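Local coordinates for T CELL surface glycoprotein CD4 (Rattus norvegicus, PDB 1CID) that probably serves as a T-cell co-receptor that binds MHC class II molecules, represented here by domains 3 and 4 of its extracellular immunoglobulin-like region, at residues Lys7-Glu11 and Gln78-Gln82; Gln41-Thr45 and Ser58-Phe64; Asn103-Lys108 and Cys119-Thr125; Thr125-Met129 and Leu163-Glu167. All coordinates share one frame; numbering follows the deposited sequence.

Contact 1. Residues Lys7-Glu11 and Gln78-Gln82; sequences KSEGE and QVSLQ
Gly-10 and Glu-11 are joined to Val-79 by two backbone hydrogen bonds. Gly-10 N donates to Val-79 O at 3.2 Å, arriving from above the carbonyl plane, while Val-79 N donates to Glu-11 O at 2.9 Å in a fairly straight bond (159° at the hydrogen). Both backbone polar groups of Val-79 are thus spent on the type II beta turn from Ser-8 to Glu-11, whose third position, Gly-10, has the expected positive phi (90°). Val-79 CG1 packs 3.7 Å from Lys-7 CB, on the strand leading into the turn. A chi1 of -156° carries the extended Glu-9 side chain alongside Val-79 and Ser-80: its CG is 3.6 Å from Val-79 O, and its OE2 approaches Ser-80 OG. Replacing Glu-9 by alanine would remove this packing and probably cost Lys-108 a long, weak ion-pair partner. Glu-11 folds back over its own segment, where OE1 accepts the N-H of Ser-8 at 3.0 Å from above the carboxylate plane and OE2 makes a salt bridge to Lys-7 NZ (3.5 Å). Strand 4-8 runs parallel to strand 97-110 beside it; Val-79 and Leu-81 both rest on Val-106 of that strand, and Leu-81 continues to Met-122 on strand 116-122.

Contact 2. Residues Gln41-Thr45 and Ser58-Phe64; sequences QSWIT and STSNPKF
Trp-43 O receives the hydroxyl of Thr-59: OG1 donates to it at 2.6 Å, only 17° from the carbonyl plane. A chi1 of 36° sets OG1 between the backbone N and carbonyl carbon of Thr-59, which turns the other branch, CG2, toward the indole. That methyl stands over one face of Trp-43, 4.3 Å from the centroid of the five-membered ring and just 5° off its normal, a CH-pi contact with the C-H group placed almost squarely above the pyrrole. Putting an alanine in place of Thr-59 would probably leave Trp-43 O without its hydroxyl donor and that indole face without its methyl cover.

A second cluster forms around Phe-64. Its ring presents an edge to the 41-45 segment, with CE2 lying 3.9 Å from Ser-42 CB and near Trp-43 N. One face of the same ring carries Pro-62 CG, 3.7 Å above the plane and offset toward the rim; the peptide bond before Pro-62 is cis. Ile-44 divides its branches between two partners: CD1 meets Ser-58 CB at 3.5 Å, while CG2 approaches Phe-64 CD2 more loosely at 4.5 Å.

Beyond the segments, Phe-64 meets Trp-32 of strand 26-34 edge-to-face and touches Leu-74 of strand 73-76. The arrangement fits the V-like immunoglobulin sandwich of domain 3: strands 43-49 and 52-56 correspond to C' and C'', and the loop 58-64 crosses from that sheet to the opposing one, carrying Phe-64 into the core between them.

Contact 3. Residues Asn103-Lys108 and Cys119-Thr125; sequences NLVVMK and CEVMGPT
Val-106 and Lys-108 pair with Met-122 and Glu-120 in the antiparallel hairpin of strands 97-110 and 116-122, whose N-to-C directions, taken over the short segments, make 165° and whose axes come within 4.6 Å. Val-106 N donates to Met-122 O at 3.2 Å, in the carbonyl plane. At the next hydrogen-bonded pair, Lys-108 N reaches Glu-120 O at 2.6 Å and Glu-120 N returns to Lys-108 O at 3.0 Å. Between them, Met-107 and Val-121 form a non-hydrogen-bonded pair with side chains on one face. This hairpin bridges the two immunoglobulin-like domains: strand 97-110 is the last of domain 3 and runs unbroken into the first of domain 4. On the Met-107 face, extended first and second torsions (chi1 -173°) bring SD to 4.1 Å from Cys-119 SG, which is disulfide-bonded to Cys-161; the bend at chi3 turns only CE, toward Leu-163. Farther along, Val-105 CG2 packs 3.9 Å from Val-121 CG2, and Met-171 of strand 168-176 touches both valines. Past the paired region, Gly-123 has a positive phi (122°) that suits a residue without a side chain. Pro-124 CG then rests against Asn-103 CB at 3.5 Å, while Asn-103 ND2 is hydrogen-bonded to Ile-3 O.

Contact 4. Residues Thr125-Met129 and Leu163-Glu167; sequences TSPKM and LSEGE
Met-129 crosses both Leu-163 and Glu-165 at a slant, its chain extended beyond CG. Both its CG (3.4 Å) and its CE (3.5 Å) lie against Glu-165 CB, while SD, between them, faces Leu-163. Both leucine methyls reach SD, and CD2 also touches Met-129 CG at 4.0 Å. The same methyl, Leu-163 CD2, is met by Thr-125 CG2, 4.1 Å away.

These residues belong to the sheet of domain 4 in which strands 129-135 and 158-165, equivalent to C and F of an immunoglobulin domain, lie next to each other and antiparallel. Here, at the start of strand 129-135, where the pairing is loose, the segments make no hydrogen bond with each other; instead, Met-129 CA points its hydrogen at Ser-164 O (3.1 Å), and Glu-165 CA does the same to Lys-128 O (3.0 Å). A backbone hydrogen bond joins Ser-164 to Arg-130, one residue further on.

Lys-128 and Glu-165 run side by side in the same direction, touching through their methylenes, with Lys-128 CD 3.8 Å from Glu-165 CG. Their charged ends nevertheless diverge: Lys-128 NZ remains 6.6 Å from Glu-165 OE2. Glu-165 leaves the backbone with CG anti to N (chi1 161°) and bends at the next torsion, and its OE2 makes a salt bridge to Lys-170; Glu-168, close to OE1, would tend to raise the carboxylate's proton affinity, an effect the salt bridge probably offsets. Tyr-6, from strand 4-8 of domain 3, reaches across the domain boundary to touch both Met-129 and Leu-163.

Overall arrangement
From the N terminus, contact 1 closes the longest loop, bringing the turn after strand 4-8 to the segment ahead of strand 85-92. Contact 2 is nested inside that loop and closes a much shorter one around the hairpin 43-49/52-56; it lies about 16 Å from contact 1 between centres. Contact 3 follows in series, its hairpin carrying the chain from domain 3 into domain 4, and it touches contact 1 where Lys-7 pairs with Val-105 and Met-107. Contact 4 opens at Thr-125, shared with contact 3, and ties the start of strand 129-135 to strand 158-165. Contacts 2 and 4 lie on opposite sides of the chain's centre, about 30 Å apart between centres.

Contact 1. Residues Lys7-Glu11 and Gln78-Gln82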
# COMPACT_ATOMS: atom_id res chain seq x y z
N LYS A 7 -3.72 -2.91 -0.97
CA LYS A 7 -3.36 -4.14 -1.63
C LYS A 7 -3.37 -5.39 -0.80
O LYS A 7 -3.22 -5.41 0.43
CB LYS A 7 -1.89 -3.97 -2.14
CG LYS A 7 -1.90 -2.70 -3.02
CD LYS A 7 -2.08 -3.08 -4.43
CE LYS A 7 -2.64 -2.06 -5.36
NZ LYS A 7 -3.01 -2.93 -6.55
N SER A 8 -3.52 -6.53 -1.49
CA SER A 8 -3.54 -7.82 -0.82
C SER A 8 -2.06 -8.23 -1.04
O SER A 8 -1.34 -8.01 -2.03
CB SER A 8 -4.51 -8.92 -1.15
OG SER A 8 -5.68 -8.48 -1.86
N GLU A 9 -1.76 -8.90 0.05
CA GLU A 9 -0.40 -9.34 0.04
C GLU A 9 -0.07 -10.11 -1.18
O GLU A 9 -0.87 -10.92 -1.62
CB GLU A 9 -0.43 -10.22 1.24
CG GLU A 9 1.02 -10.24 1.68
CD GLU A 9 1.20 -11.25 2.74
OE1 GLU A 9 0.52 -12.30 2.53
OE2 GLU A 9 1.95 -11.00 3.66
N GLY A 10 1.13 -9.94 -1.66
CA GLY A 10 1.68 -10.63 -2.82
C GLY A 10 1.34 -9.75 -4.01
O GLY A 10 1.79 -10.07 -5.15
N GLU A 11 0.60 -8.67 -3.87
CA GLU A 11 0.34 -7.88 -5.13
C GLU A 11 1.32 -6.75 -5.31
O GLU A 11 2.09 -6.42 -4.42
CB GLU A 11 -1.11 -7.53 -4.84
CG GLU A 11 -2.29 -7.94 -5.65
CD GLU A 11 -3.54 -7.07 -5.51
OE1 GLU A 11 -4.05 -7.29 -4.37
OE2 GLU A 11 -4.15 -6.26 -6.26
N GLN A 78 6.00 -6.61 -4.46
CA GLN A 78 5.40 -7.95 -4.09
C GLN A 78 5.27 -7.61 -2.63
O GLN A 78 6.13 -7.93 -1.87
CB GLN A 78 6.16 -9.07 -4.64
CG GLN A 78 6.54 -10.42 -4.26
CD GLN A 78 7.30 -11.02 -3.10
OE1 GLN A 78 8.44 -10.74 -2.60
NE2 GLN A 78 6.67 -12.10 -2.49
N VAL A 79 4.18 -6.85 -2.45
CA VAL A 79 3.70 -6.32 -1.18
C VAL A 79 3.62 -7.29 -0.04
O VAL A 79 3.53 -8.51 -0.20
CB VAL A 79 2.44 -5.57 -1.50
CG1 VAL A 79 1.14 -5.51 -0.71
CG2 VAL A 79 3.16 -4.24 -1.35
N SER A 80 3.73 -6.70 1.16
CA SER A 80 3.68 -7.60 2.38
C SER A 80 3.26 -6.73 3.55
O SER A 80 3.44 -5.54 3.47
CB SER A 80 4.90 -8.45 2.50
OG SER A 80 5.03 -9.01 3.81
N LEU A 81 2.56 -7.19 4.57
CA LEU A 81 2.08 -6.45 5.71
C LEU A 81 3.26 -5.74 6.37
O LEU A 81 3.04 -4.70 7.03
CB LEU A 81 1.42 -7.26 6.83
CG LEU A 81 0.11 -7.94 6.51
CD1 LEU A 81 -0.27 -8.80 7.73
CD2 LEU A 81 -0.99 -6.98 6.08
N GLN A 82 4.39 -6.35 6.12
CA GLN A 82 5.62 -5.77 6.73
C GLN A 82 6.08 -4.50 6.04
O GLN A 82 6.82 -3.84 6.79
CB GLN A 82 6.69 -6.84 6.89
CG GLN A 82 7.27 -7.46 5.66
CD GLN A 82 8.49 -8.25 6.03
OE1 GLN A 82 8.49 -9.49 6.18
NE2 GLN A 82 9.54 -7.42 6.18

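Contact 2. Residues Gln41-Thr45 and Ser58-Phe64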
# COMPACT_ATOMS: atom_id res chain seq x y z
N GLN A 41 15.92 3.63 7.52
CA GLN A 41 16.65 3.53 6.29
C GLN A 41 15.85 2.94 5.12
O GLN A 41 16.16 1.74 4.86
CB GLN A 41 18.04 2.90 6.49
CG GLN A 41 19.20 3.83 6.65
CD GLN A 41 19.17 5.04 7.52
OE1 GLN A 41 18.19 5.81 7.61
NE2 GLN A 41 20.35 5.26 8.16
N SER A 42 14.97 3.68 4.44
CA SER A 42 14.38 3.08 3.21
C SER A 42 14.51 4.25 2.25
O SER A 42 14.18 5.32 2.79
CB SER A 42 12.99 2.51 3.20
OG SER A 42 12.95 1.58 4.31
N TRP A 43 14.97 4.09 1.05
CA TRP A 43 15.03 5.33 0.30
C TRP A 43 15.46 4.90 -1.08
O TRP A 43 15.96 3.82 -1.27
CB TRP A 43 16.03 6.33 0.77
CG TRP A 43 17.48 6.03 0.83
CD1 TRP A 43 18.56 5.86 -0.04
CD2 TRP A 43 18.09 5.87 2.13
NE1 TRP A 43 19.79 5.62 0.59
CE2 TRP A 43 19.48 5.64 1.94
CE3 TRP A 43 17.55 5.90 3.40
CZ2 TRP A 43 20.36 5.47 2.99
CZ3 TRP A 43 18.40 5.73 4.46
CH2 TRP A 43 19.77 5.54 4.26
N ILE A 44 15.33 5.85 -1.91
CA ILE A 44 15.73 5.65 -3.29
C ILE A 44 16.13 7.06 -3.71
O ILE A 44 15.31 7.92 -3.35
CB ILE A 44 14.57 5.00 -4.07
CG1 ILE A 44 14.79 5.10 -5.60
CG2 ILE A 44 13.21 5.71 -3.92
CD1 ILE A 44 14.89 3.72 -6.30
N THR A 45 17.29 7.23 -4.36
CA THR A 45 17.64 8.59 -4.85
C THR A 45 17.50 8.52 -6.37
O THR A 45 17.93 7.46 -6.87
CB THR A 45 19.05 9.09 -4.31
OG1 THR A 45 18.83 9.32 -2.87
CG2 THR A 45 19.63 10.38 -4.96
N SER A 58 19.71 3.64 -4.49
CA SER A 58 18.50 3.17 -3.86
C SER A 58 18.78 2.24 -2.70
O SER A 58 19.95 2.13 -2.33
CB SER A 58 17.76 2.34 -4.93
OG SER A 58 18.76 1.38 -5.31
N THR A 59 17.71 1.69 -2.19
CA THR A 59 17.82 0.73 -1.10
C THR A 59 17.22 -0.51 -1.78
O THR A 59 16.73 -0.36 -2.91
CB THR A 59 17.16 0.89 0.31
OG1 THR A 59 15.87 1.54 0.05
CG2 THR A 59 18.07 1.59 1.33
N SER A 60 17.35 -1.54 -0.96
CA SER A 60 16.92 -2.90 -1.31
C SER A 60 15.82 -3.51 -0.40
O SER A 60 15.51 -4.74 -0.62
CB SER A 60 18.17 -3.82 -1.43
OG SER A 60 19.49 -3.57 -0.99
N ASN A 61 15.24 -2.77 0.57
CA ASN A 61 14.22 -3.44 1.40
C ASN A 61 13.14 -2.54 1.87
O ASN A 61 13.57 -1.98 2.85
CB ASN A 61 14.88 -4.24 2.49
CG ASN A 61 13.89 -4.91 3.42
OD1 ASN A 61 13.68 -4.45 4.53
ND2 ASN A 61 13.28 -5.98 2.95
N PRO A 62 11.96 -2.60 1.23
CA PRO A 62 11.44 -3.30 0.07
C PRO A 62 12.09 -2.99 -1.28
O PRO A 62 12.62 -1.86 -1.27
CB PRO A 62 9.99 -2.88 -0.10
CG PRO A 62 9.95 -1.53 0.54
CD PRO A 62 10.83 -1.79 1.70
N LYS A 63 12.07 -3.72 -2.37
CA LYS A 63 12.76 -3.23 -3.59
C LYS A 63 11.88 -2.30 -4.42
O LYS A 63 11.11 -2.71 -5.30
CB LYS A 63 13.33 -4.33 -4.48
CG LYS A 63 14.72 -4.20 -5.09
CD LYS A 63 15.37 -5.39 -5.79
CE LYS A 63 16.17 -6.43 -5.02
NZ LYS A 63 15.46 -7.72 -4.84
N PHE A 64 11.98 -1.01 -4.17
CA PHE A 64 11.26 0.09 -4.86
C PHE A 64 11.71 -0.05 -6.29
O PHE A 64 12.83 -0.52 -6.50
CB PHE A 64 11.62 1.32 -4.14
CG PHE A 64 11.21 1.56 -2.74
CD1 PHE A 64 9.87 1.51 -2.40
CD2 PHE A 64 12.11 1.98 -1.75
CE1 PHE A 64 9.38 1.77 -1.12
CE2 PHE A 64 11.70 2.28 -0.45
CZ PHE A 64 10.31 2.16 -0.14

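Contact 3. Residues Asn103-Lys108 and Cys119-Thr125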
# COMPACT_ATOMS: atom_id res chain seq x y z
N ASN A 103 1.14 6.34 0.68
CA ASN A 103 0.80 5.29 1.66
C ASN A 103 0.40 3.93 1.05
O ASN A 103 -0.05 3.97 -0.09
CB ASN A 103 -0.23 5.64 2.68
CG ASN A 103 -0.37 7.02 3.22
OD1 ASN A 103 0.02 7.41 4.33
ND2 ASN A 103 -1.02 7.74 2.28
N LEU A 104 0.63 2.99 1.97
CA LEU A 104 0.32 1.65 1.55
C LEU A 104 -0.29 0.88 2.72
O LEU A 104 0.51 0.71 3.64
CB LEU A 104 1.61 1.06 1.09
CG LEU A 104 1.49 -0.45 0.91
CD1 LEU A 104 0.92 -0.66 -0.49
CD2 LEU A 104 2.87 -1.04 1.03
N VAL A 105 -1.59 0.54 2.41
CA VAL A 105 -2.26 -0.31 3.45
C VAL A 105 -2.42 -1.71 2.76
O VAL A 105 -2.89 -1.61 1.63
CB VAL A 105 -3.49 0.12 4.19
CG1 VAL A 105 -3.91 1.58 4.00
CG2 VAL A 105 -4.76 -0.70 4.00
N VAL A 106 -2.03 -2.78 3.44
CA VAL A 106 -2.00 -4.19 3.16
C VAL A 106 -2.90 -5.12 4.01
O VAL A 106 -2.89 -5.15 5.23
CB VAL A 106 -0.59 -4.82 3.28
CG1 VAL A 106 -0.55 -6.28 2.86
CG2 VAL A 106 0.31 -4.07 2.37
N MET A 107 -3.62 -5.98 3.30
CA MET A 107 -4.57 -6.96 3.82
C MET A 107 -4.05 -8.38 3.64
O MET A 107 -3.53 -8.66 2.54
CB MET A 107 -5.87 -6.95 3.01
CG MET A 107 -6.98 -7.79 3.55
SD MET A 107 -8.62 -7.51 2.92
CE MET A 107 -9.33 -6.06 3.60
N LYS A 108 -4.28 -9.14 4.67
CA LYS A 108 -3.89 -10.58 4.62
C LYS A 108 -5.00 -11.51 5.17
O LYS A 108 -5.26 -11.50 6.40
CB LYS A 108 -2.61 -10.91 5.37
CG LYS A 108 -2.10 -12.41 5.17
CD LYS A 108 -1.09 -12.93 6.14
CE LYS A 108 -0.61 -14.34 6.09
NZ LYS A 108 0.02 -14.92 4.83
N CYS A 119 -8.54 -12.05 9.15
CA CYS A 119 -8.27 -11.07 8.10
C CYS A 119 -7.55 -9.99 8.86
O CYS A 119 -8.16 -9.74 9.90
CB CYS A 119 -9.57 -10.71 7.54
SG CYS A 119 -9.51 -9.30 6.50
N GLU A 120 -6.36 -9.58 8.42
CA GLU A 120 -5.70 -8.50 9.13
C GLU A 120 -5.13 -7.57 8.04
O GLU A 120 -4.79 -8.01 6.95
CB GLU A 120 -4.50 -8.63 9.96
CG GLU A 120 -3.59 -9.71 9.47
CD GLU A 120 -2.57 -10.02 10.58
OE1 GLU A 120 -2.11 -8.98 11.13
OE2 GLU A 120 -2.44 -11.32 10.68
N VAL A 121 -5.15 -6.33 8.51
CA VAL A 121 -4.67 -5.21 7.65
C VAL A 121 -3.57 -4.41 8.35
O VAL A 121 -3.50 -4.35 9.62
CB VAL A 121 -5.98 -4.45 7.34
CG1 VAL A 121 -6.34 -3.30 8.24
CG2 VAL A 121 -6.02 -3.80 5.98
N MET A 122 -2.67 -3.77 7.66
CA MET A 122 -1.63 -2.99 8.36
C MET A 122 -1.28 -1.73 7.61
O MET A 122 -1.27 -1.80 6.37
CB MET A 122 -0.35 -3.75 8.50
CG MET A 122 0.10 -3.49 9.93
SD MET A 122 1.00 -5.10 10.18
CE MET A 122 -0.37 -5.78 11.19
N GLY A 123 -1.02 -0.68 8.35
CA GLY A 123 -0.67 0.56 7.58
C GLY A 123 -1.70 1.58 8.04
O GLY A 123 -2.54 1.27 8.89
N PRO A 124 -1.62 2.75 7.45
CA PRO A 124 -2.48 3.91 7.73
C PRO A 124 -3.98 3.92 7.43
O PRO A 124 -4.54 4.32 6.36
CB PRO A 124 -1.84 5.08 6.95
CG PRO A 124 -0.89 4.50 5.96
CD PRO A 124 -0.58 3.09 6.46
N THR A 125 -4.64 3.51 8.54
CA THR A 125 -6.12 3.46 8.47
C THR A 125 -6.81 4.48 9.37
O THR A 125 -6.32 4.57 10.51
CB THR A 125 -6.65 1.98 8.76
OG1 THR A 125 -6.02 1.36 9.92
CG2 THR A 125 -6.53 1.19 7.46

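Contact 4. Residues Thr125-Met129 and Leu163-Glu167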
# COMPACT_ATOMS: atom_id res chain seq x y z
N THR A 125 -4.64 3.51 8.54
CA THR A 125 -6.12 3.46 8.47
C THR A 125 -6.81 4.48 9.37
O THR A 125 -6.32 4.57 10.51
CB THR A 125 -6.65 1.98 8.76
OG1 THR A 125 -6.02 1.36 9.92
CG2 THR A 125 -6.53 1.19 7.46
N SER A 126 -7.86 5.09 8.85
CA SER A 126 -8.72 5.99 9.65
C SER A 126 -9.41 5.16 10.73
O SER A 126 -9.55 3.96 10.47
CB SER A 126 -9.91 6.51 8.87
OG SER A 126 -9.86 7.27 7.70
N PRO A 127 -9.95 5.69 11.79
CA PRO A 127 -10.72 4.99 12.84
C PRO A 127 -12.23 4.93 12.56
O PRO A 127 -13.07 4.50 13.37
CB PRO A 127 -10.34 5.78 14.10
CG PRO A 127 -10.49 7.21 13.53
CD PRO A 127 -9.82 7.13 12.14
N LYS A 128 -12.65 5.42 11.41
CA LYS A 128 -13.98 5.32 10.80
C LYS A 128 -13.71 4.35 9.59
O LYS A 128 -13.97 4.54 8.37
CB LYS A 128 -14.57 6.63 10.34
CG LYS A 128 -13.57 7.36 9.44
CD LYS A 128 -14.26 8.47 8.67
CE LYS A 128 -13.29 9.67 8.66
NZ LYS A 128 -13.12 10.17 10.08
N MET A 129 -13.04 3.25 9.93
CA MET A 129 -12.58 2.14 9.07
C MET A 129 -12.83 0.82 9.85
O MET A 129 -12.35 0.75 11.02
CB MET A 129 -11.13 2.17 8.57
CG MET A 129 -11.07 2.72 7.16
SD MET A 129 -9.38 3.14 6.57
CE MET A 129 -9.92 4.19 5.18
N LEU A 163 -12.39 -3.95 3.68
CA LEU A 163 -11.92 -2.75 4.41
C LEU A 163 -12.84 -1.61 3.86
O LEU A 163 -12.86 -1.35 2.63
CB LEU A 163 -10.51 -2.30 4.25
CG LEU A 163 -9.53 -1.36 4.88
CD1 LEU A 163 -9.48 -0.06 4.13
CD2 LEU A 163 -9.86 -1.00 6.33
N SER A 164 -13.50 -1.08 4.85
CA SER A 164 -14.41 -0.00 4.47
C SER A 164 -14.24 1.15 5.44
O SER A 164 -13.95 0.93 6.62
CB SER A 164 -15.83 -0.54 4.51
OG SER A 164 -16.27 -0.81 5.83
N GLU A 165 -14.41 2.33 4.87
CA GLU A 165 -14.47 3.65 5.53
C GLU A 165 -15.80 4.27 4.98
O GLU A 165 -16.05 4.33 3.75
CB GLU A 165 -13.34 4.59 5.47
CG GLU A 165 -13.65 6.07 5.77
CD GLU A 165 -13.39 6.69 4.41
OE1 GLU A 165 -14.27 6.38 3.57
OE2 GLU A 165 -12.40 7.36 4.10
N GLY A 166 -16.63 4.53 6.00
CA GLY A 166 -17.99 5.00 5.72
C GLY A 166 -18.72 3.93 4.90
O GLY A 166 -18.74 2.77 5.37
N GLU A 167 -19.32 4.33 3.79
CA GLU A 167 -20.02 3.35 2.94
C GLU A 167 -19.06 2.98 1.80
O GLU A 167 -19.40 2.27 0.83
CB GLU A 167 -21.33 3.74 2.28
CG GLU A 167 -21.92 5.08 1.95
CD GLU A 167 -22.27 6.07 3.05
OE1 GLU A 167 -21.40 6.65 3.73
OE2 GLU A 167 -23.51 6.26 3.22